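Side-chain contacts in NanS-p (Escherichia phage vB_EcoP_24B, PDB 6YP6), which probably binds carbohydrate as part of a phage-encoded carbohydrate esterase: residues Met90-Pro95 with Asp210-Glu215; Gln120-Asp125 with Asn139-Thr144; Leu126-His131 with Leu155-Ala160; Gln166-Ile171 with Gly176-Leu181. All coordinates share one frame; numbering follows the deposited sequence. Where two conformers were deposited one is given.

How the interactions relate
All four contacts lie in or beside a sandwich of two antiparallel sheets. Interactions 1 and 3 bridge the sheets through buried apolar side chains, and their centres are about 10 Å apart. Interaction 4 is a hairpin in the sheet that carries 155-160; its centre is about 6 Å from that of interaction 3, and A156 O and R158 N probably bond to V170 N and T168 O. Interaction 2 belongs to the opposite sheet, about 11 Å from interaction 3 (centres), where 139-144 lies beside 126-131, L142 N probably bonding to V128 O. L142 also packs on F179 of interaction 4. Interactions 1 and 2 are farthest apart, about 18 Å between centres.

Interaction 1 of 4, residues Met90-Pro95 with Asp210-Glu215; sequences MAFYWP and DSIAVE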
# COMPACT_ATOMS: atom_id res chain seq x y z
N MET A 90 -4.77 -4.60 -4.69
CA MET A 90 -4.54 -4.54 -3.25
C MET A 90 -4.69 -3.11 -2.77
O MET A 90 -4.69 -2.17 -3.56
CB MET A 90 -3.15 -5.10 -2.91
CG MET A 90 -2.00 -4.29 -3.47
SD MET A 90 -0.48 -5.19 -3.26
CE MET A 90 0.60 -4.25 -4.32
N ALA A 91 -4.79 -2.98 -1.46
CA ALA A 91 -4.87 -1.71 -0.77
C ALA A 91 -3.89 -1.68 0.40
O ALA A 91 -3.56 -2.72 0.99
CB ALA A 91 -6.28 -1.46 -0.22
N PHE A 92 -3.48 -0.47 0.74
CA PHE A 92 -2.62 -0.14 1.87
C PHE A 92 -3.39 0.80 2.78
O PHE A 92 -3.72 1.92 2.37
CB PHE A 92 -1.34 0.58 1.40
CG PHE A 92 -0.50 -0.23 0.47
CD1 PHE A 92 -0.80 -0.29 -0.89
CD2 PHE A 92 0.59 -0.96 0.93
CE1 PHE A 92 -0.03 -1.06 -1.75
CE2 PHE A 92 1.34 -1.75 0.06
CZ PHE A 92 1.03 -1.78 -1.28
N TYR A 93 -3.66 0.37 4.01
CA TYR A 93 -4.34 1.19 5.01
C TYR A 93 -3.44 1.33 6.22
O TYR A 93 -2.94 0.33 6.76
CB TYR A 93 -5.65 0.55 5.47
CG TYR A 93 -6.60 0.21 4.40
CD1 TYR A 93 -7.18 1.18 3.63
CD2 TYR A 93 -6.94 -1.13 4.16
CE1 TYR A 93 -8.07 0.84 2.61
CE2 TYR A 93 -7.82 -1.48 3.17
CZ TYR A 93 -8.38 -0.49 2.40
OH TYR A 93 -9.28 -0.85 1.42
N TRP A 94 -3.27 2.55 6.70
CA TRP A 94 -2.49 2.82 7.91
C TRP A 94 -3.27 3.80 8.78
O TRP A 94 -2.98 5.01 8.80
CB TRP A 94 -1.10 3.35 7.56
CG TRP A 94 -0.16 3.51 8.72
CD1 TRP A 94 -0.37 3.23 10.05
CD2 TRP A 94 1.16 4.04 8.63
NE1 TRP A 94 0.73 3.56 10.78
CE2 TRP A 94 1.69 4.06 9.93
CE3 TRP A 94 1.94 4.51 7.57
CZ2 TRP A 94 2.97 4.53 10.19
CZ3 TRP A 94 3.20 4.96 7.83
CH2 TRP A 94 3.71 4.97 9.13
N PRO A 95 -4.27 3.30 9.50
CA PRO A 95 -4.97 4.15 10.48
C PRO A 95 -4.03 4.44 11.63
O PRO A 95 -3.22 3.58 12.01
CB PRO A 95 -6.16 3.28 10.92
CG PRO A 95 -5.88 1.89 10.44
CD PRO A 95 -4.72 1.90 9.53
N ASP A 210 7.75 -7.86 -4.23
CA ASP A 210 9.20 -7.87 -4.04
C ASP A 210 9.55 -7.32 -2.66
O ASP A 210 10.34 -7.93 -1.92
CB ASP A 210 9.83 -7.01 -5.14
CG ASP A 210 11.31 -7.24 -5.31
OD1 ASP A 210 11.74 -8.41 -5.22
OD2 ASP A 210 12.03 -6.28 -5.65
N SER A 211 8.97 -6.17 -2.32
CA SER A 211 9.24 -5.52 -1.05
C SER A 211 8.10 -4.57 -0.72
O SER A 211 7.37 -4.10 -1.59
CB SER A 211 10.55 -4.73 -1.12
OG SER A 211 10.46 -3.71 -2.10
N ILE A 212 7.96 -4.32 0.59
CA ILE A 212 7.11 -3.27 1.16
C ILE A 212 7.95 -2.62 2.24
O ILE A 212 8.58 -3.32 3.03
CB ILE A 212 5.84 -3.86 1.82
CG1 ILE A 212 5.01 -4.65 0.82
CG2 ILE A 212 5.00 -2.75 2.46
CD1 ILE A 212 3.97 -5.53 1.48
N ALA A 213 7.95 -1.29 2.32
CA ALA A 213 8.70 -0.66 3.39
C ALA A 213 8.12 0.70 3.74
O ALA A 213 7.48 1.36 2.91
CB ALA A 213 10.18 -0.48 3.04
N VAL A 214 8.35 1.12 4.98
CA VAL A 214 8.21 2.52 5.37
C VAL A 214 9.57 2.96 5.87
O VAL A 214 10.16 2.31 6.73
CB VAL A 214 7.11 2.74 6.42
CG1 VAL A 214 7.02 4.22 6.76
CG2 VAL A 214 5.77 2.22 5.92
N GLU A 215 10.07 4.06 5.31
CA GLU A 215 11.36 4.62 5.67
C GLU A 215 11.15 6.05 6.14
O GLU A 215 10.24 6.75 5.66
CB GLU A 215 12.31 4.56 4.48
CG GLU A 215 12.73 3.13 4.14
CD GLU A 215 13.42 2.97 2.80
OE1 GLU A 215 13.20 3.79 1.87
OE2 GLU A 215 14.19 2.00 2.67
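In the interior of the sandwich, F92 and W94 of strand 88-95 face I212 and V214 of strand 207-216, each strand coming from a different sheet. The backbones stay well apart, with 10.2 Å between F92 CA and I212 CA, and the side chains fill the gap. The closer pair is W94 with V214. Here the methyl V214 CG1 approaches the far end of the indole's six-membered ring obliquely, 4.0 Å from W94 CZ3. W94 CG points anti to the backbone N (chi1 -174°), which carries the indole across to the other sheet, while NE1, on the five-membered ring, donates to G61 O. V214 sends CG1 across by the same kind of torsion. Such face-to-face packing of two antiparallel sheets through alternate residues is the hallmark of a beta sandwich, and A91 and Y93, between the inward residues, point to the other side of their sheet. The second pair is more distant: I212 CG2 lies near the plane of the F92 ring, at its edge, 4.5 Å from CE2. Just before I212, D210 and S211 together face R76 in a classic beta bulge, and D210 OD2 forms a salt bridge with R76 NH1.

Interaction 2 of 4, residues Gln120-Asp125 with Asn139-Thr144; sequences QTDAKD and NLKLGT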
# COMPACT_ATOMS: atom_id res chain seq x y z
N GLN A 120 -6.20 -0.75 -8.71
CA GLN A 120 -7.36 -1.31 -9.38
C GLN A 120 -7.21 -1.01 -10.87
O GLN A 120 -6.70 0.05 -11.22
CB GLN A 120 -8.62 -0.62 -8.84
CG GLN A 120 -9.94 -1.11 -9.42
CD GLN A 120 -11.09 -0.20 -9.07
OE1 GLN A 120 -10.90 0.99 -8.83
NE2 GLN A 120 -12.30 -0.76 -9.06
N THR A 121 -7.70 -1.90 -11.73
CA THR A 121 -7.78 -1.56 -13.14
C THR A 121 -9.14 -0.97 -13.46
O THR A 121 -10.16 -1.36 -12.88
CB THR A 121 -7.54 -2.77 -14.05
OG1 THR A 121 -8.37 -3.87 -13.67
CG2 THR A 121 -6.11 -3.23 -13.99
N ASP A 122 -9.15 -0.02 -14.40
CA ASP A 122 -10.39 0.31 -15.12
C ASP A 122 -10.48 -0.66 -16.30
O ASP A 122 -10.08 -1.82 -16.15
CB ASP A 122 -10.49 1.81 -15.41
CG ASP A 122 -9.33 2.39 -16.18
OD1 ASP A 122 -8.70 1.67 -16.96
OD2 ASP A 122 -9.07 3.61 -16.01
N ALA A 123 -11.03 -0.25 -17.44
CA ALA A 123 -11.08 -1.15 -18.59
C ALA A 123 -9.80 -1.14 -19.41
O ALA A 123 -9.71 -1.89 -20.39
CB ALA A 123 -12.28 -0.83 -19.49
N LYS A 124 -8.81 -0.34 -19.03
CA LYS A 124 -7.57 -0.31 -19.78
C LYS A 124 -6.30 -0.15 -18.96
O LYS A 124 -5.28 -0.73 -19.32
CB LYS A 124 -7.63 0.72 -20.92
CG LYS A 124 -7.82 2.17 -20.48
CD LYS A 124 -8.10 3.06 -21.71
CE LYS A 124 -8.04 4.54 -21.37
NZ LYS A 124 -6.67 4.97 -20.96
N ASP A 125 -6.33 0.62 -17.87
CA ASP A 125 -5.14 1.04 -17.17
C ASP A 125 -5.11 0.50 -15.74
O ASP A 125 -6.15 0.21 -15.15
CB ASP A 125 -5.09 2.57 -17.06
CG ASP A 125 -4.87 3.26 -18.39
OD1 ASP A 125 -4.33 2.63 -19.31
OD2 ASP A 125 -5.24 4.45 -18.48
N ASN A 139 -13.71 8.93 -4.96
CA ASN A 139 -12.34 8.76 -4.52
C ASN A 139 -11.39 9.43 -5.52
O ASN A 139 -11.66 9.48 -6.72
CB ASN A 139 -12.00 7.27 -4.43
CG ASN A 139 -12.55 6.62 -3.18
OD1 ASN A 139 -12.93 7.28 -2.22
ND2 ASN A 139 -12.61 5.29 -3.21
N LEU A 140 -10.28 9.95 -5.00
CA LEU A 140 -9.32 10.63 -5.86
C LEU A 140 -8.50 9.60 -6.63
O LEU A 140 -8.02 8.61 -6.06
CB LEU A 140 -8.37 11.50 -5.04
CG LEU A 140 -8.96 12.73 -4.35
CD1 LEU A 140 -7.84 13.54 -3.73
CD2 LEU A 140 -9.78 13.57 -5.30
N LYS A 141 -8.32 9.85 -7.93
CA LYS A 141 -7.36 9.10 -8.72
C LYS A 141 -6.00 9.78 -8.55
O LYS A 141 -5.83 10.95 -8.92
CB LYS A 141 -7.76 9.01 -10.19
CG LYS A 141 -6.74 8.23 -11.01
CD LYS A 141 -7.03 8.22 -12.50
CE LYS A 141 -8.09 7.23 -12.88
NZ LYS A 141 -8.36 7.30 -14.35
N LEU A 142 -5.05 9.07 -7.96
CA LEU A 142 -3.75 9.64 -7.68
C LEU A 142 -2.81 9.55 -8.87
O LEU A 142 -1.86 10.34 -8.95
CB LEU A 142 -3.12 8.94 -6.48
CG LEU A 142 -3.89 9.08 -5.17
CD1 LEU A 142 -3.13 8.38 -4.06
CD2 LEU A 142 -4.17 10.55 -4.83
N GLY A 143 -3.03 8.61 -9.77
CA GLY A 143 -2.19 8.44 -10.93
C GLY A 143 -2.44 7.07 -11.53
O GLY A 143 -3.30 6.32 -11.09
N THR A 144 -1.66 6.78 -12.57
CA THR A 144 -1.78 5.51 -13.27
C THR A 144 -0.40 5.01 -13.63
O THR A 144 0.51 5.79 -13.90
CB THR A 144 -2.65 5.66 -14.53
OG1 THR A 144 -2.79 4.39 -15.16
CG2 THR A 144 -2.06 6.62 -15.55
O HOH W 1 -10.46 5.46 -14.65
O HOH W 2 -5.99 5.89 -15.84
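Strands 113-121 and 140-147 lie on the two sides of strand 125-130, and the segments 120-125 and 139-144 come nearest at D125, where that middle strand begins, and T144, whose CA atoms are 6.8 Å apart. At that point T144 OG1 lies 3.5 Å from D125 CB, a packing contact, since the hydroxyl has its hydrogen-bonding partners elsewhere, chiefly L126 O. The longer reach is made by K141, whose chain bends at chi3 (-80°) and brings NZ within 4.1 Å of D122 OD2, beyond salt-bridge range. One water closes this gap: it donates to D122 OD2 at 2.7 Å and accepts from K141 NZ at 2.8 Å. D122 itself begins the tight turn between strands 113-121 and 125-130, a beta hairpin, and its OD1 organises that turn as an Asx motif. It takes a nearly straight bond from D125 N at 2.7 Å and another from K124 N at 2.9 Å, the two donors arriving from opposite faces of the carboxylate plane. OD2 of the same group accepts from N127 ND2. With both oxygens engaged, the carboxylate is fixed in rotation, which probably holds OD2 ready for the water. K124 NZ, meanwhile, forms a salt bridge with D125 OD2, meeting that oxygen from above its carboxylate plane.

Interaction 3 of 4, residues Leu126-His131 with Leu155-Ala160; sequences LNVMYH and LAFRFA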
# COMPACT_ATOMS: atom_id res chain seq x y z
N LEU A 126 -3.91 0.41 -15.17
CA LEU A 126 -3.73 0.12 -13.76
C LEU A 126 -3.63 1.44 -13.01
O LEU A 126 -2.72 2.24 -13.27
CB LEU A 126 -2.47 -0.72 -13.52
CG LEU A 126 -2.30 -1.23 -12.09
CD1 LEU A 126 -3.38 -2.24 -11.74
CD2 LEU A 126 -0.93 -1.84 -11.87
N ASN A 127 -4.55 1.69 -12.08
CA ASN A 127 -4.67 2.97 -11.40
C ASN A 127 -4.34 2.86 -9.92
O ASN A 127 -4.51 1.81 -9.29
CB ASN A 127 -6.09 3.48 -11.56
CG ASN A 127 -6.44 3.74 -13.00
OD1 ASN A 127 -5.57 4.13 -13.80
ND2 ASN A 127 -7.69 3.51 -13.35
N VAL A 128 -3.89 3.99 -9.38
CA VAL A 128 -3.67 4.19 -7.95
C VAL A 128 -4.72 5.19 -7.47
O VAL A 128 -4.80 6.30 -8.00
CB VAL A 128 -2.27 4.74 -7.67
CG1 VAL A 128 -2.06 4.86 -6.17
CG2 VAL A 128 -1.18 3.91 -8.30
N MET A 129 -5.49 4.80 -6.45
CA MET A 129 -6.63 5.56 -5.97
C MET A 129 -6.49 5.83 -4.48
O MET A 129 -5.86 5.07 -3.75
CB MET A 129 -7.91 4.72 -6.16
CG MET A 129 -8.16 4.25 -7.58
SD MET A 129 -8.47 5.56 -8.78
CE MET A 129 -10.00 6.24 -8.16
N TYR A 130 -7.10 6.93 -4.03
CA TYR A 130 -7.15 7.32 -2.63
C TYR A 130 -8.57 7.14 -2.13
O TYR A 130 -9.49 7.81 -2.61
CB TYR A 130 -6.69 8.77 -2.49
CG TYR A 130 -6.56 9.33 -1.09
CD1 TYR A 130 -6.42 8.53 0.03
CD2 TYR A 130 -6.53 10.70 -0.90
CE1 TYR A 130 -6.28 9.08 1.30
CE2 TYR A 130 -6.40 11.26 0.36
CZ TYR A 130 -6.26 10.45 1.46
OH TYR A 130 -6.14 11.02 2.71
N HIS A 131 -8.75 6.25 -1.15
CA HIS A 131 -10.05 5.98 -0.56
C HIS A 131 -10.34 7.02 0.53
O HIS A 131 -10.22 6.77 1.73
CB HIS A 131 -10.07 4.57 0.01
CG HIS A 131 -11.43 4.10 0.43
ND1 HIS A 131 -11.68 2.77 0.69
CD2 HIS A 131 -12.60 4.75 0.63
CE1 HIS A 131 -12.95 2.63 1.05
NE2 HIS A 131 -13.53 3.81 1.03
N LEU A 155 5.75 1.75 -6.50
CA LEU A 155 4.84 2.77 -6.02
C LEU A 155 5.39 3.29 -4.70
O LEU A 155 5.74 2.49 -3.83
CB LEU A 155 3.44 2.17 -5.81
CG LEU A 155 2.38 3.12 -5.25
CD1 LEU A 155 2.14 4.29 -6.17
CD2 LEU A 155 1.07 2.36 -5.02
N ALA A 156 5.45 4.59 -4.53
CA ALA A 156 5.85 5.18 -3.27
C ALA A 156 4.96 6.38 -2.99
O ALA A 156 4.39 6.98 -3.91
CB ALA A 156 7.32 5.56 -3.24
N PHE A 157 4.88 6.72 -1.71
CA PHE A 157 4.18 7.90 -1.22
C PHE A 157 5.18 8.65 -0.37
O PHE A 157 5.59 8.16 0.69
CB PHE A 157 2.94 7.50 -0.43
CG PHE A 157 1.97 6.74 -1.27
CD1 PHE A 157 1.06 7.41 -2.06
CD2 PHE A 157 2.01 5.36 -1.33
CE1 PHE A 157 0.18 6.72 -2.88
CE2 PHE A 157 1.12 4.67 -2.13
CZ PHE A 157 0.21 5.35 -2.92
N ARG A 158 5.62 9.81 -0.85
CA ARG A 158 6.69 10.58 -0.23
C ARG A 158 6.11 11.68 0.64
O ARG A 158 5.32 12.51 0.18
CB ARG A 158 7.63 11.17 -1.28
CG ARG A 158 8.88 11.81 -0.69
CD ARG A 158 9.89 12.27 -1.75
NE ARG A 158 9.34 13.34 -2.56
CZ ARG A 158 9.08 13.28 -3.87
NH1 ARG A 158 9.37 12.19 -4.59
NH2 ARG A 158 8.52 14.32 -4.45
N PHE A 159 6.53 11.69 1.91
CA PHE A 159 6.18 12.69 2.91
C PHE A 159 7.34 13.68 3.02
O PHE A 159 8.51 13.29 3.05
CB PHE A 159 5.93 12.02 4.26
CG PHE A 159 4.66 11.20 4.33
CD1 PHE A 159 4.54 9.99 3.65
CD2 PHE A 159 3.58 11.64 5.06
CE1 PHE A 159 3.38 9.25 3.69
CE2 PHE A 159 2.41 10.89 5.12
CZ PHE A 159 2.31 9.70 4.44
N ALA A 160 7.02 14.97 3.08
CA ALA A 160 8.03 16.02 3.02
C ALA A 160 8.61 16.40 4.37
O ALA A 160 9.69 16.99 4.43
CB ALA A 160 7.45 17.28 2.38
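Buried apolar packing between the two sheets of the sandwich brings V128 of strand 125-130 against L155 and F157 of strand 152-159. The CA atoms of V128 and L155 are 8.8 Å apart, so the strands meet through their side chains. V128 divides its two methyls between the partners. V128 CG2 meets L155 CD1 at 4.0 Å, the two side chains reaching toward each other tip to tip. V128 CG1 lies 4.0 Å from F157 CZ and also comes within 4.2 Å of L155 CD2, so both leucine methyls touch the valine, one on each of its branches. On F157 the methyl sits at the ring edge, near the plane, and the two side chains slide past each other in opposite directions. The V128 torsion (chi1 -177°) sets CG1 anti to the backbone N and CG2 anti to the carbonyl carbon, which spreads the pair of methyls across both partners. L155 and F157 stand two residues apart on the strand and so share its inner face, whereas A156 between them turns to the other side. All three touching residues are buried, consistent with a place in the hydrophobic core of the domain. Strand 140-147 runs beside V128, which bonds through its backbone to L142 and G143 at a classic bulge and packs on F145. The F157 ring stacks on F117 of strand 113-121, and strand 152-159 itself lies between strands 71-79 and 166-171 in the other sheet.

Interaction 4 of 4, residues Gln166-Ile171 with Gly176-Leu181; sequences QVTPVI and GTPFTL
V167 and F179 form the tight centre of a beta hairpin made by strands 166-171 and 174-180. As an antiparallel hydrogen-bonded pair they exchange two bonds: V167 N to F179 O at 2.7 Å and F179 N to V167 O at 2.9 Å. On the buried face of the hairpin, F179 has CG between its backbone N and carbonyl carbon (chi1 65°), which lays the ring beside V167. V167 CB then sits over one ring face, 4.2 Å from the centroid, in a CH-pi contact, with V167 CG1 3.8 Å from F179 CZ. P169 CD comes at the edge of the same ring, near its plane, and the other methyl of V167, CG2, crosses L181 obliquely near its CG. P169, having no N-H, cannot continue the pairing as a donor, but its carbonyl O accepts from G176 N at 2.8 Å.

The other face is looser and turned to solvent. Q166 and T180, a non-hydrogen-bonded pair, are both exposed, and P178 lies alongside Q166 with its CB 4.2 Å from Q166 CG. The polar ends are joined by one water, which accepts from Q166 NE2 at 2.7 Å and hydrogen-bonds to T180 OG1 at 2.7 Å.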
# COMPACT_ATOMS: atom_id res chain seq x y z
N GLN A 166 0.90 16.99 2.81
CA GLN A 166 0.97 16.97 1.36
C GLN A 166 1.96 15.91 0.91
O GLN A 166 3.18 16.05 1.12
CB GLN A 166 1.37 18.34 0.85
CG GLN A 166 1.54 18.40 -0.65
CD GLN A 166 1.77 19.80 -1.09
OE1 GLN A 166 2.87 20.35 -0.90
NE2 GLN A 166 0.75 20.43 -1.63
N VAL A 167 1.45 14.87 0.26
CA VAL A 167 2.18 13.66 -0.13
C VAL A 167 2.35 13.66 -1.63
O VAL A 167 1.47 14.09 -2.38
CB VAL A 167 1.37 12.42 0.33
CG1 VAL A 167 2.00 11.13 -0.14
CG2 VAL A 167 1.25 12.41 1.84
N THR A 168 3.50 13.18 -2.09
CA THR A 168 3.73 13.04 -3.52
C THR A 168 3.76 11.56 -3.87
O THR A 168 4.62 10.83 -3.35
CB THR A 168 5.02 13.73 -3.97
OG1 THR A 168 4.95 15.11 -3.62
CG2 THR A 168 5.19 13.62 -5.49
N PRO A 169 2.87 11.08 -4.74
CA PRO A 169 2.97 9.70 -5.21
C PRO A 169 4.10 9.60 -6.22
O PRO A 169 4.34 10.53 -6.99
CB PRO A 169 1.61 9.46 -5.86
CG PRO A 169 1.21 10.84 -6.39
CD PRO A 169 1.84 11.85 -5.48
N VAL A 170 4.81 8.48 -6.19
CA VAL A 170 5.93 8.21 -7.09
C VAL A 170 5.60 6.91 -7.80
O VAL A 170 5.51 5.85 -7.15
CB VAL A 170 7.28 8.14 -6.36
CG1 VAL A 170 8.40 8.15 -7.37
CG2 VAL A 170 7.43 9.29 -5.37
N ILE A 171 5.39 6.98 -9.10
CA ILE A 171 4.87 5.88 -9.90
C ILE A 171 5.96 5.47 -10.87
O ILE A 171 6.36 6.25 -11.75
CB ILE A 171 3.57 6.28 -10.61
CG1 ILE A 171 2.48 6.55 -9.55
CG2 ILE A 171 3.13 5.22 -11.60
CD1 ILE A 171 1.22 7.21 -10.09
N GLY A 176 4.08 11.73 -9.49
CA GLY A 176 2.79 12.20 -9.94
C GLY A 176 2.40 13.48 -9.23
O GLY A 176 3.23 14.17 -8.62
N THR A 177 1.12 13.81 -9.30
CA THR A 177 0.65 15.08 -8.77
C THR A 177 0.58 15.03 -7.25
O THR A 177 -0.02 14.10 -6.69
CB THR A 177 -0.73 15.39 -9.35
OG1 THR A 177 -0.64 15.36 -10.78
CG2 THR A 177 -1.23 16.75 -8.91
N PRO A 178 1.15 16.00 -6.54
CA PRO A 178 0.99 16.02 -5.08
C PRO A 178 -0.48 16.09 -4.69
O PRO A 178 -1.30 16.67 -5.40
CB PRO A 178 1.74 17.29 -4.66
CG PRO A 178 2.72 17.52 -5.75
CD PRO A 178 2.04 17.08 -7.01
N PHE A 179 -0.79 15.51 -3.53
CA PHE A 179 -2.13 15.57 -2.97
C PHE A 179 -2.01 15.72 -1.47
O PHE A 179 -0.98 15.37 -0.88
CB PHE A 179 -2.96 14.31 -3.33
CG PHE A 179 -2.41 13.04 -2.73
CD1 PHE A 179 -1.33 12.38 -3.29
CD2 PHE A 179 -3.01 12.50 -1.60
CE1 PHE A 179 -0.85 11.22 -2.71
CE2 PHE A 179 -2.53 11.34 -1.03
CZ PHE A 179 -1.46 10.70 -1.58
N THR A 180 -3.05 16.23 -0.84
CA THR A 180 -3.06 16.41 0.60
C THR A 180 -3.97 15.37 1.25
O THR A 180 -5.11 15.17 0.82
CB THR A 180 -3.48 17.83 0.97
OG1 THR A 180 -2.51 18.75 0.45
CG2 THR A 180 -3.54 18.01 2.48
N LEU A 181 -3.45 14.69 2.27
CA LEU A 181 -4.25 13.74 3.01
C LEU A 181 -5.45 14.44 3.62
O LEU A 181 -5.36 15.60 4.04
CB LEU A 181 -3.43 13.10 4.13
CG LEU A 181 -2.25 12.24 3.69
CD1 LEU A 181 -1.38 11.89 4.88
CD2 LEU A 181 -2.67 10.98 2.97
O HOH W 3 -1.48 18.92 -1.99